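Local coordinates for protein mandelate racemase / muconate lactonizing enzyme (Burkholderia pseudomallei, PDB 2POD) that is of unknown function but belongs to the enolase superfamily, binds a sodium ion in its barrel domain and may have lyase activity, at residues B[49-54]-B[84-89]; B[162-167]-B[205-210]; B[232-237]-B[262-267]; B[319-324]-B[334-339]. All blocks are in the same frame, centred on the assembly; numbering follows the deposited sequence.

Contact 1 (B[49-54]-B[84-89]); sequences EWAANR and RGNSAL
Ala51 has the largest buried surface here, and it meets Leu89 through one methyl. Its CB points at helix 81-101 and lies 3.7 Å from Leu89 CD2. This is a plain apolar touch, and CD2 is the branch of Leu89 that makes it. The leucine sits in an unusual conformation. Its chi2 of 9° nearly eclipses CD1 with CA, which suggests either a strained side chain or an uncertain fit. Asn86 adds the third, smaller share. It lies one turn before Leu89 on the same helix face, and its amide end bends back toward helix 40-55. OD1 comes within 4.5 Å of Ala51 CB, so this is a loose contact and not a bond. Both ends of the amide are held outside the pair: Tyr46 OH hydrogen-bonds to OD1, and Leu70 O takes ND2. That double hold fixes the rotation of the amide at the edge of the apolar patch. The helices stay fairly close, with the CA atoms of Ala51 and Asn86 7.6 Å apart. The small alanine side chain permits this. Both helices belong to the N-terminal capping domain of the enolase superfamily. Leu89 also packs on Ile47 and Leu55 of helix 40-55 and on Val22 of strand 19-26. Ala88 touches Thr36 of strand 31-37, so helix 81-101 packs on helix 40-55 and on the antiparallel sheet, with Leu89 touching both.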
loop_
_atom_site.group_PDB
_atom_site.type_symbol
_atom_site.label_atom_id
_atom_site.label_comp_id
_atom_site.label_asym_id
_atom_site.label_seq_id
_atom_site.Cartn_x
_atom_site.Cartn_y
_atom_site.Cartn_z
ATOM N N GLU B 49 -35.898 -25.570 -12.631
ATOM C CA GLU B 49 -36.611 -24.346 -12.244
ATOM C C GLU B 49 -36.310 -23.126 -13.120
ATOM O O GLU B 49 -37.209 -22.344 -13.426
ATOM C CB GLU B 49 -36.368 -24.016 -10.775
ATOM C CG GLU B 49 -37.356 -23.028 -10.179
ATOM C CD GLU B 49 -37.062 -22.706 -8.726
ATOM O OE1 GLU B 49 -37.991 -22.250 -8.022
ATOM O OE2 GLU B 49 -35.916 -22.929 -8.276
ATOM N N TRP B 50 -35.054 -22.957 -13.515
ATOM C CA TRP B 50 -34.621 -21.707 -14.136
ATOM C C TRP B 50 -33.764 -21.910 -15.385
ATOM O O TRP B 50 -33.998 -21.265 -16.413
ATOM C CB TRP B 50 -33.892 -20.835 -13.111
ATOM C CG TRP B 50 -33.572 -19.456 -13.600
ATOM C CD1 TRP B 50 -34.408 -18.385 -13.623
ATOM C CD2 TRP B 50 -32.322 -19.006 -14.134
ATOM N NE1 TRP B 50 -33.759 -17.288 -14.138
ATOM C CE2 TRP B 50 -32.474 -17.643 -14.457
ATOM C CE3 TRP B 50 -31.085 -19.623 -14.367
ATOM C CZ2 TRP B 50 -31.439 -16.883 -15.004
ATOM C CZ3 TRP B 50 -30.057 -18.868 -14.904
ATOM C CH2 TRP B 50 -30.241 -17.511 -15.217
ATOM N N ALA B 51 -32.781 -22.800 -15.286
ATOM C CA ALA B 51 -31.701 -22.911 -16.270
ATOM C C ALA B 51 -32.149 -23.587 -17.564
ATOM O O ALA B 51 -31.656 -23.266 -18.644
ATOM C CB ALA B 51 -30.530 -23.680 -15.670
ATOM N N ALA B 52 -33.072 -24.537 -17.438
ATOM C CA ALA B 52 -33.539 -25.334 -18.569
ATOM C C ALA B 52 -34.294 -24.499 -19.601
ATOM O O ALA B 52 -34.122 -24.694 -20.802
ATOM C CB ALA B 52 -34.400 -26.453 -18.080
ATOM N N ASN B 53 -35.108 -23.560 -19.121
ATOM C CA ASN B 53 -35.857 -22.657 -19.987
ATOM C C ASN B 53 -34.991 -21.630 -20.720
ATOM O O ASN B 53 -35.382 -21.107 -21.770
ATOM C CB ASN B 53 -36.967 -21.956 -19.198
ATOM C CG ASN B 53 -37.964 -22.935 -18.598
ATOM O OD1 ASN B 53 -38.461 -23.839 -19.280
ATOM N ND2 ASN B 53 -38.257 -22.763 -17.311
ATOM N N ARG B 54 -33.813 -21.353 -20.168
ATOM C CA ARG B 54 -32.858 -20.450 -20.801
ATOM C C ARG B 54 -32.095 -21.152 -21.916
ATOM O O ARG B 54 -31.468 -20.507 -22.752
ATOM C CB ARG B 54 -31.889 -19.880 -19.763
ATOM C CG ARG B 54 -32.547 -18.984 -18.726
ATOM C CD ARG B 54 -31.753 -17.714 -18.527
ATOM N NE ARG B 54 -32.157 -16.659 -19.454
ATOM C CZ ARG B 54 -31.550 -15.481 -19.569
ATOM N NH1 ARG B 54 -30.497 -15.188 -18.814
ATOM N NH2 ARG B 54 -31.997 -14.592 -20.447
ATOM N N ARG B 84 -23.126 -25.167 -9.449
ATOM C CA ARG B 84 -22.894 -26.573 -9.782
ATOM C C ARG B 84 -23.795 -27.044 -10.931
ATOM O O ARG B 84 -23.377 -27.834 -11.775
ATOM C CB ARG B 84 -23.087 -27.457 -8.548
ATOM C CG ARG B 84 -22.084 -27.205 -7.421
ATOM C CD ARG B 84 -22.173 -28.276 -6.319
ATOM N NE ARG B 84 -23.548 -28.562 -5.909
ATOM C CZ ARG B 84 -24.229 -27.886 -4.986
ATOM N NH1 ARG B 84 -25.473 -28.236 -4.708
ATOM N NH2 ARG B 84 -23.679 -26.864 -4.342
ATOM N N GLY B 85 -25.026 -26.534 -10.961
ATOM C CA GLY B 85 -25.971 -26.829 -12.040
ATOM C C GLY B 85 -25.477 -26.279 -13.361
ATOM O O GLY B 85 -25.454 -26.993 -14.369
ATOM N N ASN B 86 -25.057 -25.013 -13.338
ATOM C CA ASN B 86 -24.434 -24.364 -14.484
ATOM C C ASN B 86 -23.212 -25.108 -14.992
ATOM O O ASN B 86 -23.050 -25.285 -16.197
ATOM C CB ASN B 86 -24.076 -22.916 -14.156
ATOM C CG ASN B 86 -25.296 -22.032 -14.037
ATOM O OD1 ASN B 86 -26.384 -22.390 -14.497
ATOM N ND2 ASN B 86 -25.128 -20.866 -13.415
ATOM N N SER B 87 -22.371 -25.559 -14.070
ATOM C CA SER B 87 -21.149 -26.254 -14.434
ATOM C C SER B 87 -21.395 -27.609 -15.097
ATOM O O SER B 87 -20.729 -27.941 -16.080
ATOM C CB SER B 87 -20.232 -26.403 -13.231
ATOM O OG SER B 87 -20.144 -25.197 -12.512
ATOM N N ALA B 88 -22.346 -28.377 -14.564
ATOM C CA ALA B 88 -22.790 -29.632 -15.189
ATOM C C ALA B 88 -23.354 -29.400 -16.592
ATOM O O ALA B 88 -22.949 -30.061 -17.545
ATOM C CB ALA B 88 -23.823 -30.344 -14.302
ATOM N N LEU B 89 -24.269 -28.440 -16.702
ATOM C CA LEU B 89 -24.803 -27.972 -17.981
ATOM C C LEU B 89 -23.712 -27.580 -18.979
ATOM O O LEU B 89 -23.823 -27.867 -20.177
ATOM C CB LEU B 89 -25.718 -26.772 -17.740
ATOM C CG LEU B 89 -27.237 -26.876 -17.903
ATOM C CD1 LEU B 89 -27.769 -28.282 -18.098
ATOM C CD2 LEU B 89 -27.964 -26.162 -16.791
#

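Contact 2 (B[162-167]-B[205-210]); sequences ELALDL and EKIRRA
Ala164 and Ile207 make one of two apolar touches between these helices. The CB atoms meet directly at 4.0 Å, each pointing at the opposite helix. Both residues are buried. The second touch lies further out. Leu165 CG rests 4.1 Å from Ala210 CB, and the branch CD1 follows at 4.2 Å. A chi1 of -72° sets CG anti to the carbonyl carbon and swings the isobutyl group across the last turn of helix 202-210. Leu165 is exposed, so this touch lies at the solvent-facing margin.

Both helices belong to the outer layer of the TIM-type barrel. Helix 160-170 leads into strand 174-177. Helix 202-210 lies in the connection from that strand to the parallel strand 216-220, a beta-alpha-beta crossover. Met175 of strand 174-177 packs under Ala164.

The charged groups stay off the interface. Within helix 202-210, Glu205 OE1 lies at the edge of the Arg208 guanidinium, in its plane. The distance from Glu205 OE1 to Arg208 NH2 is 3.8 Å, a long salt bridge. Arg208 NH2 has a second carboxylate partner in Glu239. On the other helix, Asp166 forms a salt bridge with Arg350.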
loop_
_atom_site.group_PDB
_atom_site.type_symbol
_atom_site.label_atom_id
_atom_site.label_comp_id
_atom_site.label_asym_id
_atom_site.label_seq_id
_atom_site.Cartn_x
_atom_site.Cartn_y
_atom_site.Cartn_z
ATOM N N GLU B 162 3.016 -48.565 4.454
ATOM C CA GLU B 162 2.605 -49.629 3.539
ATOM C C GLU B 162 1.921 -49.086 2.290
ATOM O O GLU B 162 2.174 -49.561 1.182
ATOM C CB GLU B 162 1.682 -50.624 4.252
ATOM C CG GLU B 162 2.400 -51.825 4.848
ATOM C CD GLU B 162 1.816 -52.253 6.185
ATOM O OE1 GLU B 162 0.684 -52.793 6.201
ATOM O OE2 GLU B 162 2.493 -52.051 7.221
ATOM N N LEU B 163 1.060 -48.088 2.482
ATOM C CA LEU B 163 0.292 -47.475 1.398
ATOM C C LEU B 163 1.200 -46.724 0.422
ATOM O O LEU B 163 1.003 -46.784 -0.795
ATOM C CB LEU B 163 -0.772 -46.543 1.985
ATOM C CG LEU B 163 -1.466 -45.486 1.126
ATOM C CD1 LEU B 163 -2.391 -46.113 0.090
ATOM C CD2 LEU B 163 -2.235 -44.566 2.030
ATOM N N ALA B 164 2.194 -46.037 0.980
ATOM C CA ALA B 164 3.222 -45.348 0.212
ATOM C C ALA B 164 4.010 -46.297 -0.690
ATOM O O ALA B 164 4.115 -46.067 -1.896
ATOM C CB ALA B 164 4.152 -44.600 1.150
ATOM N N LEU B 165 4.536 -47.371 -0.100
ATOM C CA LEU B 165 5.275 -48.413 -0.827
ATOM C C LEU B 165 4.445 -49.080 -1.926
ATOM O O LEU B 165 4.953 -49.375 -3.014
ATOM C CB LEU B 165 5.801 -49.467 0.150
ATOM C CG LEU B 165 6.973 -49.063 1.054
ATOM C CD1 LEU B 165 7.083 -50.006 2.253
ATOM C CD2 LEU B 165 8.299 -49.000 0.279
ATOM N N ASP B 166 3.165 -49.288 -1.633
ATOM C CA ASP B 166 2.208 -49.847 -2.578
ATOM C C ASP B 166 1.925 -48.915 -3.764
ATOM O O ASP B 166 1.844 -49.372 -4.909
ATOM C CB ASP B 166 0.913 -50.217 -1.837
ATOM C CG ASP B 166 -0.163 -50.759 -2.754
ATOM O OD1 ASP B 166 -1.339 -50.413 -2.523
ATOM O OD2 ASP B 166 0.151 -51.530 -3.691
ATOM N N LEU B 167 1.785 -47.619 -3.497
ATOM C CA LEU B 167 1.585 -46.637 -4.566
ATOM C C LEU B 167 2.814 -46.474 -5.451
ATOM O O LEU B 167 2.691 -46.315 -6.667
ATOM C CB LEU B 167 1.159 -45.282 -4.000
ATOM C CG LEU B 167 -0.295 -45.199 -3.544
ATOM C CD1 LEU B 167 -0.473 -44.080 -2.559
ATOM C CD2 LEU B 167 -1.259 -45.056 -4.715
ATOM N N GLU B 205 5.775 -39.190 9.278
ATOM C CA GLU B 205 7.049 -39.823 9.638
ATOM C C GLU B 205 7.166 -41.245 9.095
ATOM O O GLU B 205 8.245 -41.653 8.658
ATOM C CB GLU B 205 7.263 -39.810 11.154
ATOM C CG GLU B 205 8.696 -40.126 11.583
ATOM C CD GLU B 205 9.169 -39.293 12.761
ATOM O OE1 GLU B 205 10.396 -39.254 13.002
ATOM O OE2 GLU B 205 8.320 -38.679 13.447
ATOM N N LYS B 206 6.053 -41.981 9.122
ATOM C CA LYS B 206 5.973 -43.339 8.580
ATOM C C LYS B 206 6.393 -43.416 7.116
ATOM O O LYS B 206 7.215 -44.257 6.749
ATOM C CB LYS B 206 4.564 -43.914 8.761
ATOM C CG LYS B 206 4.367 -44.645 10.083
ATOM C CD LYS B 206 2.912 -45.038 10.306
ATOM C CE LYS B 206 2.791 -46.177 11.317
ATOM N NZ LYS B 206 2.943 -45.723 12.730
ATOM N N ILE B 207 5.848 -42.523 6.290
ATOM C CA ILE B 207 6.185 -42.500 4.868
ATOM C C ILE B 207 7.552 -41.868 4.568
ATOM O O ILE B 207 8.167 -42.171 3.543
ATOM C CB ILE B 207 5.027 -41.958 3.955
ATOM C CG1 ILE B 207 5.266 -40.530 3.475
ATOM C CG2 ILE B 207 3.682 -42.076 4.617
ATOM C CD1 ILE B 207 5.506 -40.470 1.999
ATOM N N ARG B 208 8.023 -41.013 5.474
ATOM C CA ARG B 208 9.390 -40.498 5.428
ATOM C C ARG B 208 10.420 -41.624 5.568
ATOM O O ARG B 208 11.427 -41.643 4.860
ATOM C CB ARG B 208 9.601 -39.434 6.511
ATOM C CG ARG B 208 10.368 -38.196 6.050
ATOM C CD ARG B 208 11.696 -38.021 6.785
ATOM N NE ARG B 208 11.531 -37.905 8.238
ATOM C CZ ARG B 208 11.424 -36.756 8.906
ATOM N NH1 ARG B 208 11.459 -35.592 8.269
ATOM N NH2 ARG B 208 11.282 -36.773 10.225
ATOM N N ARG B 209 10.151 -42.567 6.469
ATOM C CA ARG B 209 11.000 -43.744 6.639
ATOM C C ARG B 209 10.879 -44.753 5.495
ATOM O O ARG B 209 11.879 -45.346 5.087
ATOM C CB ARG B 209 10.725 -44.422 7.983
ATOM C CG ARG B 209 11.748 -44.104 9.056
ATOM C CD ARG B 209 11.336 -42.895 9.881
ATOM N NE ARG B 209 12.256 -42.648 10.990
ATOM C CZ ARG B 209 12.131 -43.170 12.209
ATOM N NH1 ARG B 209 13.024 -42.880 13.146
ATOM N NH2 ARG B 209 11.119 -43.981 12.498
ATOM N N ALA B 210 9.659 -44.936 4.982
ATOM C CA ALA B 210 9.391 -45.927 3.931
ATOM C C ALA B 210 9.956 -45.540 2.563
ATOM O O ALA B 210 10.830 -46.231 2.033
ATOM C CB ALA B 210 7.905 -46.220 3.832
#

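Contact 3 (B[232-237]-B[262-267]); sequences QIAEAL and ERSLAP
Ser264 OG is gripped twice, and Ser264 CB meets Ala234 across the contact. The hydroxyl donates to Ala266 O at 2.6 Å, in the carbonyl plane and on a lone pair, with a C=O...O angle of 139°. His245 ND1 is its second hydrogen-bond partner. With chi1 at 173°, OG lies beside its own carbonyl carbon, where it can bridge the turn to Ala266. Ser264 CB does not point at the helix but still comes within 4.1 Å of Ala234 CB. The two CA atoms are 5.3 Å apart.

A water also joins the segments. It accepts from Leu265 N at 3.0 Å and donates to Ala234 O, where the modelled 2.5 Å is doubtfully short.

Both segments belong to the TIM-type barrel domain of the enolase superfamily. Helix 227-237 precedes strand 244-246, which carries His245. Segment 262-267 runs from the weakly bonded end of helix 257-263 through a loop toward strand 268-270. Pro267 pairs with His245 through backbone hydrogen bonds.

Arg263 meets the helix loosely, its backbone O 4.4 Å from Ala234 CB. Its guanidinium bonds beyond the chain: NH2 to Ser264 O of the third subunit, and NH1, weakly, to Leu265 O there. Arg263 of the fourth subunit reaches this chain likewise.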
loop_
_atom_site.group_PDB
_atom_site.type_symbol
_atom_site.label_atom_id
_atom_site.label_comp_id
_atom_site.label_asym_id
_atom_site.label_seq_id
_atom_site.Cartn_x
_atom_site.Cartn_y
_atom_site.Cartn_z
ATOM N N GLN B 232 0.233 -22.941 13.438
ATOM C CA GLN B 232 0.848 -23.908 14.340
ATOM C C GLN B 232 1.086 -25.258 13.670
ATOM O O GLN B 232 2.132 -25.876 13.872
ATOM C CB GLN B 232 -0.077 -24.090 15.541
ATOM C CG GLN B 232 0.606 -24.368 16.846
ATOM C CD GLN B 232 -0.358 -24.907 17.888
ATOM O OE1 GLN B 232 -0.040 -25.855 18.606
ATOM N NE2 GLN B 232 -1.543 -24.304 17.976
ATOM N N ILE B 233 0.112 -25.704 12.872
ATOM C CA ILE B 233 0.245 -26.919 12.068
ATOM C C ILE B 233 1.283 -26.766 10.951
ATOM O O ILE B 233 2.145 -27.635 10.782
ATOM C CB ILE B 233 -1.125 -27.398 11.506
ATOM C CG1 ILE B 233 -2.019 -27.925 12.632
ATOM C CG2 ILE B 233 -0.934 -28.490 10.474
ATOM C CD1 ILE B 233 -3.517 -27.814 12.343
ATOM N N ALA B 234 1.210 -25.657 10.214
ATOM C CA ALA B 234 2.163 -25.350 9.129
ATOM C C ALA B 234 3.623 -25.303 9.581
ATOM O O ALA B 234 4.501 -25.783 8.872
ATOM C CB ALA B 234 1.788 -24.047 8.428
ATOM N N GLU B 235 3.865 -24.721 10.756
ATOM C CA GLU B 235 5.185 -24.727 11.387
ATOM C C GLU B 235 5.686 -26.147 11.711
ATOM O O GLU B 235 6.864 -26.454 11.506
ATOM C CB GLU B 235 5.181 -23.836 12.644
ATOM C CG GLU B 235 6.473 -23.856 13.489
ATOM C CD GLU B 235 7.656 -23.140 12.834
ATOM O OE1 GLU B 235 7.449 -22.332 11.901
ATOM O OE2 GLU B 235 8.804 -23.384 13.268
ATOM N N ALA B 236 4.784 -27.002 12.189
ATOM C CA ALA B 236 5.111 -28.396 12.493
ATOM C C ALA B 236 5.396 -29.238 11.240
ATOM O O ALA B 236 6.196 -30.179 11.286
ATOM C CB ALA B 236 4.011 -29.028 13.329
ATOM N N LEU B 237 4.753 -28.881 10.129
ATOM C CA LEU B 237 4.887 -29.610 8.867
ATOM C C LEU B 237 6.126 -29.205 8.056
ATOM O O LEU B 237 6.476 -29.880 7.077
ATOM C CB LEU B 237 3.627 -29.441 8.014
ATOM C CG LEU B 237 2.359 -30.182 8.441
ATOM C CD1 LEU B 237 1.213 -29.803 7.526
ATOM C CD2 LEU B 237 2.575 -31.689 8.408
ATOM N N GLU B 262 2.795 -16.729 4.211
ATOM C CA GLU B 262 4.047 -16.233 4.806
ATOM C C GLU B 262 4.738 -17.230 5.738
ATOM O O GLU B 262 5.965 -17.302 5.772
ATOM C CB GLU B 262 3.763 -14.973 5.624
ATOM C CG GLU B 262 3.875 -13.659 4.879
ATOM C CD GLU B 262 3.149 -12.528 5.600
ATOM O OE1 GLU B 262 2.901 -11.484 4.959
ATOM O OE2 GLU B 262 2.817 -12.681 6.803
ATOM N N ARG B 263 3.942 -17.972 6.506
ATOM C CA ARG B 263 4.460 -18.830 7.560
ATOM C C ARG B 263 4.567 -20.305 7.163
ATOM O O ARG B 263 4.994 -21.143 7.964
ATOM C CB ARG B 263 3.639 -18.653 8.833
ATOM C CG ARG B 263 4.319 -17.766 9.858
ATOM C CD ARG B 263 3.320 -16.946 10.648
ATOM N NE ARG B 263 3.965 -15.803 11.290
ATOM C CZ ARG B 263 4.368 -15.770 12.559
ATOM N NH1 ARG B 263 4.197 -16.816 13.362
ATOM N NH2 ARG B 263 4.945 -14.676 13.027
ATOM N N SER B 264 4.204 -20.617 5.923
ATOM C CA SER B 264 4.138 -22.001 5.464
ATOM C C SER B 264 5.238 -22.244 4.446
ATOM O O SER B 264 5.306 -21.546 3.434
ATOM C CB SER B 264 2.760 -22.282 4.853
ATOM O OG SER B 264 2.690 -23.562 4.249
ATOM N N LEU B 265 6.101 -23.219 4.731
ATOM C CA LEU B 265 7.146 -23.642 3.800
ATOM C C LEU B 265 6.552 -24.227 2.523
ATOM O O LEU B 265 6.922 -23.806 1.424
ATOM C CB LEU B 265 8.111 -24.636 4.453
ATOM C CG LEU B 265 9.556 -24.806 3.944
ATOM C CD1 LEU B 265 9.858 -26.240 3.536
ATOM C CD2 LEU B 265 10.012 -23.809 2.860
ATOM N N ALA B 266 5.619 -25.166 2.669
ATOM C CA ALA B 266 4.833 -25.633 1.532
ATOM C C ALA B 266 3.949 -24.532 0.952
ATOM O O ALA B 266 3.365 -23.746 1.699
ATOM C CB ALA B 266 4.004 -26.832 1.905
ATOM N N PRO B 267 3.848 -24.473 -0.389
ATOM C CA PRO B 267 2.944 -23.514 -1.018
ATOM C C PRO B 267 1.484 -23.846 -0.754
ATOM O O PRO B 267 1.131 -25.026 -0.605
ATOM C CB PRO B 267 3.258 -23.658 -2.509
ATOM C CG PRO B 267 3.844 -25.036 -2.649
ATOM C CD PRO B 267 4.577 -25.298 -1.375
HETATM O O HOH W 1 4.958 -25.403 6.432
#

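Contact 4 (B[319-324]-B[334-339]); sequences VAPHDC and THLSLN
Pro321 puts its ring against Leu336 and Ser337 of the following helix. CG is the leading atom. It lies 3.2 Å from Ser337 OG, a close approach, and CD is 3.4 Å from the same oxygen. On Leu336 the touching branch is CD2, 3.8 Å from Pro321 CG. The proline ring and the leucine side chain cross obliquely. Leu336 reaches the ring because chi1 is 171°, with CG anti to its backbone N.

The next shell positions these groups. Ser337 OG hydrogen-bonds to Ser333 O, one turn back in its own helix, and makes a weak bond to Gln346 NE2. Both Ser333 and Gln346 also pack on Pro321. Strand 319-321 is held in the barrel by strand 289-294, where Ala320 and His322 make backbone bonds to Val292 and Leu294. Helix 327-339 covers the strand from outside, a strand and its following helix in the (beta/alpha) barrel. Beyond Pro321 the chain turns into the metal-site region. His322 touches Glu272, a sodium ligand, and its ND1 bonds Asp295 OD2. This pairing is consistent with the His-Asp dyad of mandelate racemase relatives.

Pro321 has no backbone N-H to donate, and its ring meets the serine oxygen through carbon. The contact is therefore packing with at most a weak CH...O character, and the hydroxyl's hydrogen bonds go to other partners.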
loop_
_atom_site.group_PDB
_atom_site.type_symbol
_atom_site.label_atom_id
_atom_site.label_comp_id
_atom_site.label_asym_id
_atom_site.label_seq_id
_atom_site.Cartn_x
_atom_site.Cartn_y
_atom_site.Cartn_z
ATOM N N VAL B 319 -2.004 -24.940 -12.424
ATOM C CA VAL B 319 -3.317 -25.493 -12.090
ATOM C C VAL B 319 -3.261 -27.001 -11.810
ATOM O O VAL B 319 -2.575 -27.751 -12.514
ATOM C CB VAL B 319 -4.385 -25.122 -13.167
ATOM C CG1 VAL B 319 -5.655 -25.959 -13.036
ATOM C CG2 VAL B 319 -4.740 -23.659 -13.042
ATOM N N ALA B 320 -3.957 -27.421 -10.756
ATOM C CA ALA B 320 -4.234 -28.829 -10.504
ATOM C C ALA B 320 -5.744 -29.047 -10.390
ATOM O O ALA B 320 -6.340 -28.712 -9.366
ATOM C CB ALA B 320 -3.527 -29.291 -9.229
ATOM N N PRO B 321 -6.377 -29.590 -11.448
ATOM C CA PRO B 321 -7.815 -29.879 -11.409
ATOM C C PRO B 321 -8.230 -30.971 -10.415
ATOM O O PRO B 321 -7.560 -32.003 -10.294
ATOM C CB PRO B 321 -8.136 -30.285 -12.845
ATOM C CG PRO B 321 -6.984 -29.758 -13.651
ATOM C CD PRO B 321 -5.802 -29.908 -12.763
ATOM N N HIS B 322 -9.333 -30.708 -9.718
ATOM C CA HIS B 322 -9.894 -31.567 -8.683
ATOM C C HIS B 322 -10.746 -32.659 -9.317
ATOM O O HIS B 322 -11.574 -32.379 -10.190
ATOM C CB HIS B 322 -10.787 -30.720 -7.761
ATOM C CG HIS B 322 -11.291 -31.446 -6.553
ATOM N ND1 HIS B 322 -12.625 -31.483 -6.207
ATOM C CD2 HIS B 322 -10.639 -32.147 -5.598
ATOM C CE1 HIS B 322 -12.771 -32.176 -5.092
ATOM N NE2 HIS B 322 -11.580 -32.591 -4.702
ATOM N N ASP B 323 -10.543 -33.900 -8.877
ATOM C CA ASP B 323 -11.585 -34.921 -8.977
ATOM C C ASP B 323 -12.080 -35.352 -7.601
ATOM O O ASP B 323 -12.888 -34.646 -6.993
ATOM C CB ASP B 323 -11.132 -36.128 -9.812
ATOM C CG ASP B 323 -12.170 -37.256 -9.830
ATOM O OD1 ASP B 323 -13.372 -36.986 -10.096
ATOM O OD2 ASP B 323 -11.777 -38.409 -9.542
ATOM N N CYS B 324 -11.593 -36.505 -7.126
ATOM C CA CYS B 324 -12.219 -37.292 -6.047
ATOM C C CYS B 324 -13.753 -37.444 -6.093
ATOM O O CYS B 324 -14.392 -37.636 -5.059
ATOM C CB CYS B 324 -11.752 -36.778 -4.678
ATOM S SG CYS B 324 -11.868 -37.959 -3.306
ATOM N N THR B 334 -9.288 -34.210 -17.044
ATOM C CA THR B 334 -8.115 -34.779 -17.712
ATOM C C THR B 334 -7.931 -34.152 -19.093
ATOM O O THR B 334 -6.809 -33.836 -19.485
ATOM C CB THR B 334 -8.187 -36.323 -17.789
ATOM O OG1 THR B 334 -8.255 -36.863 -16.462
ATOM C CG2 THR B 334 -6.965 -36.898 -18.484
ATOM N N HIS B 335 -9.042 -33.936 -19.794
ATOM C CA HIS B 335 -9.081 -33.050 -20.951
ATOM C C HIS B 335 -8.450 -31.673 -20.680
ATOM O O HIS B 335 -7.598 -31.229 -21.451
ATOM C CB HIS B 335 -10.513 -32.904 -21.475
ATOM C CG HIS B 335 -10.976 -34.061 -22.312
ATOM N ND1 HIS B 335 -10.658 -34.192 -23.648
ATOM C CD2 HIS B 335 -11.757 -35.126 -22.008
ATOM C CE1 HIS B 335 -11.213 -35.291 -24.127
ATOM N NE2 HIS B 335 -11.877 -35.881 -23.150
ATOM N N LEU B 336 -8.843 -31.025 -19.579
ATOM C CA LEU B 336 -8.258 -29.731 -19.180
ATOM C C LEU B 336 -6.766 -29.844 -18.860
ATOM O O LEU B 336 -5.964 -29.007 -19.277
ATOM C CB LEU B 336 -9.034 -29.098 -18.000
ATOM C CG LEU B 336 -8.435 -27.854 -17.312
ATOM C CD1 LEU B 336 -8.523 -26.631 -18.217
ATOM C CD2 LEU B 336 -9.073 -27.565 -15.950
ATOM N N SER B 337 -6.403 -30.902 -18.145
ATOM C CA SER B 337 -5.028 -31.151 -17.751
ATOM C C SER B 337 -4.110 -31.471 -18.919
ATOM O O SER B 337 -2.887 -31.309 -18.816
ATOM C CB SER B 337 -4.979 -32.294 -16.749
ATOM O OG SER B 337 -5.544 -31.886 -15.526
ATOM N N LEU B 338 -4.697 -31.940 -20.018
ATOM C CA LEU B 338 -3.947 -32.216 -21.240
ATOM C C LEU B 338 -3.771 -30.938 -22.049
ATOM O O LEU B 338 -2.736 -30.724 -22.664
ATOM C CB LEU B 338 -4.656 -33.295 -22.069
ATOM C CG LEU B 338 -4.128 -34.739 -22.022
ATOM C CD1 LEU B 338 -3.941 -35.282 -20.619
ATOM C CD2 LEU B 338 -5.014 -35.672 -22.840
ATOM N N ASN B 339 -4.783 -30.079 -22.023
ATOM C CA ASN B 339 -4.724 -28.823 -22.752
ATOM C C ASN B 339 -3.828 -27.768 -22.113
ATOM O O ASN B 339 -3.022 -27.151 -22.803
ATOM C CB ASN B 339 -6.109 -28.234 -22.978
ATOM C CG ASN B 339 -6.045 -26.771 -23.363
ATOM O OD1 ASN B 339 -5.671 -26.431 -24.489
ATOM N ND2 ASN B 339 -6.372 -25.892 -22.417
#

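How the contacts relate
The four contacts follow one another along the chain and none touches another. Contact 1 lies in the N-terminal domain. Contacts 2, 3 and 4 belong to the barrel domain. Contact 1 sits across the chain's centre from contacts 2 and 3, with centres 44 Å and 40 Å away. Contact 4 is the innermost, about 8 Å from the chain's centre, and the Pro321 side chain is about 11 Å from a bound sodium ion. Glu220, Glu246 and Glu272 hold the metal. Contacts 2 and 3 are 22 Å apart between centres, both on the outer side of the barrel, contact 3 pairing a helix with a helix end and loop. Contact 4 lies 26 Å from each of them and 23 Å from contact 1.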